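Local coordinates for protein 3-deoxy-d-manno-octulosonic-acid transferase (Acinetobacter baumannii, PDB 4BFC) that probably transfers Kdo from CMP-Kdo to lipid A precursors in lipopolysaccharide synthesis, this C-terminal domain binding the CMP-Kdo donor, at residues A[85-88]-A[89-93]. Numbering follows the deposited sequence.
Sequences DEVF and EICQN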
loop_
_atom_site.group_PDB
_atom_site.type_symbol
_atom_site.label_atom_id
_atom_site.label_comp_id
_atom_site.label_asym_id
_atom_site.label_seq_id
_atom_site.Cartn_x
_atom_site.Cartn_y
_atom_site.Cartn_z
ATOM N N ASP A 85 -8.116 2.359 -14.953
ATOM C CA ASP A 85 -8.871 3.252 -15.829
ATOM C C ASP A 85 -8.198 4.621 -15.980
ATOM O O ASP A 85 -8.259 5.204 -17.077
ATOM C CB ASP A 85 -10.331 3.399 -15.303
ATOM C CG ASP A 85 -11.140 2.175 -15.564
ATOM O OD1 ASP A 85 -10.706 1.279 -16.350
ATOM O OD2 ASP A 85 -12.237 2.102 -14.990
ATOM N N GLU A 86 -7.547 5.108 -14.934
ATOM C CA GLU A 86 -6.759 6.369 -14.976
ATOM C C GLU A 86 -5.673 6.311 -16.036
ATOM O O GLU A 86 -5.515 7.244 -16.827
ATOM C CB GLU A 86 -6.156 6.734 -13.604
ATOM C CG GLU A 86 -5.056 7.802 -13.614
ATOM C CD GLU A 86 -5.571 9.205 -13.917
ATOM O OE1 GLU A 86 -6.831 9.406 -14.019
ATOM O OE2 GLU A 86 -4.719 10.123 -14.102
ATOM N N VAL A 87 -4.926 5.221 -16.036
ATOM C CA VAL A 87 -3.847 5.051 -17.001
ATOM C C VAL A 87 -4.411 4.879 -18.427
ATOM O O VAL A 87 -3.830 5.454 -19.340
ATOM C CB VAL A 87 -2.945 3.924 -16.547
ATOM C CG1 VAL A 87 -1.848 3.651 -17.596
ATOM C CG2 VAL A 87 -2.295 4.260 -15.202
ATOM N N PHE A 88 -5.549 4.150 -18.607
ATOM C CA PHE A 88 -6.190 4.117 -19.904
ATOM C C PHE A 88 -6.431 5.564 -20.385
ATOM O O PHE A 88 -6.062 5.890 -21.549
ATOM C CB PHE A 88 -7.470 3.270 -19.887
ATOM C CG PHE A 88 -8.044 3.103 -21.277
ATOM C CD1 PHE A 88 -7.363 2.327 -22.215
ATOM C CD2 PHE A 88 -9.238 3.746 -21.629
ATOM C CE1 PHE A 88 -7.871 2.150 -23.495
ATOM C CE2 PHE A 88 -9.750 3.591 -22.909
ATOM C CZ PHE A 88 -9.056 2.803 -23.850
ATOM N N GLU A 89 -6.980 6.424 -19.530
ATOM C CA GLU A 89 -7.192 7.834 -19.915
ATOM C C GLU A 89 -5.926 8.603 -20.309
ATOM O O GLU A 89 -5.957 9.426 -21.227
ATOM C CB GLU A 89 -7.965 8.612 -18.886
ATOM C CG GLU A 89 -9.361 8.117 -18.674
ATOM C CD GLU A 89 -10.158 8.143 -19.951
ATOM O OE1 GLU A 89 -10.231 9.210 -20.601
ATOM O OE2 GLU A 89 -10.683 7.072 -20.313
ATOM N N ILE A 90 -4.826 8.347 -19.612
ATOM C CA ILE A 90 -3.503 8.915 -19.943
ATOM C C ILE A 90 -3.125 8.523 -21.361
ATOM O O ILE A 90 -2.694 9.375 -22.157
ATOM C CB ILE A 90 -2.437 8.468 -18.921
ATOM C CG1 ILE A 90 -2.723 9.088 -17.547
ATOM C CG2 ILE A 90 -1.020 8.776 -19.412
ATOM C CD1 ILE A 90 -1.865 8.507 -16.395
ATOM N N CYS A 91 -3.292 7.233 -21.682
ATOM C CA CYS A 91 -2.945 6.680 -23.019
ATOM C C CYS A 91 -3.815 7.312 -24.099
ATOM O O CYS A 91 -3.306 7.722 -25.150
ATOM C CB CYS A 91 -3.165 5.162 -22.993
ATOM S SG CYS A 91 -1.980 4.314 -21.940
ATOM N N GLN A 92 -5.124 7.333 -23.831
ATOM C CA GLN A 92 -6.103 7.942 -24.748
ATOM C C GLN A 92 -5.819 9.385 -25.066
ATOM O O GLN A 92 -5.940 9.774 -26.242
ATOM C CB GLN A 92 -7.502 7.800 -24.190
ATOM C CG GLN A 92 -8.045 6.364 -24.262
ATOM C CD GLN A 92 -7.959 5.703 -25.621
ATOM O OE1 GLN A 92 -6.969 5.053 -25.966
ATOM N NE2 GLN A 92 -9.013 5.847 -26.396
ATOM N N ASN A 93 -5.447 10.165 -24.064
ATOM C CA ASN A 93 -5.119 11.588 -24.240
ATOM C C ASN A 93 -3.845 11.850 -25.009
ATOM O O ASN A 93 -3.656 12.916 -25.591
ATOM C CB ASN A 93 -5.105 12.302 -22.911
ATOM C CG ASN A 93 -6.515 12.538 -22.387
ATOM O OD1 ASN A 93 -7.503 12.113 -23.010
ATOM N ND2 ASN A 93 -6.623 13.218 -21.259
HETATM O O HOH W 1 -10.791 5.014 -18.400
#
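With Phe88 CG held anti to its own nitrogen (chi1 -173°) and Gln92 CG swung beside its own (chi1 -72°), the two side chains lean together one turn apart on helix 84-93, illustrating how i and i+4 residues can stack along a helix. Gln92 CG makes a CH-pi contact 3.8 Å from the centroid of the Phe88 ring, over one face but shifted toward the rim. A bend at chi2 of Gln92 brings CD to 3.6 Å from Phe88 CZ, and the turn about the next bond lays the amide almost parallel to the ring, 8° between the planes. The backbone links the same two residues, Gln92 N donating to Phe88 O at 2.9 Å in a nearly straight bond. One water gives hydrogen bonds both to Asp85 O (2.9 Å) and to Glu89 OE2 (2.8 Å). Asp85 O is therefore gripped twice, since Glu89 N also donates to it at 3.0 Å. Arg100, in cation-pi contact with Phe88 and salt-bridged to Asp85, ties the helix to strand 98-100 of the parallel sheet, in a Rossmann-like domain consistent with the C-terminal half of a GT-B glycosyltransferase. The stack probably rests on dispersion, CH-pi contact and flat amide both contributing; Glu86 accepts from Thr168 N and Ile169 N of the second subunit, whereas Glu89 OE1 nears that subunit's Glu172, which may raise one carboxylate's pKa.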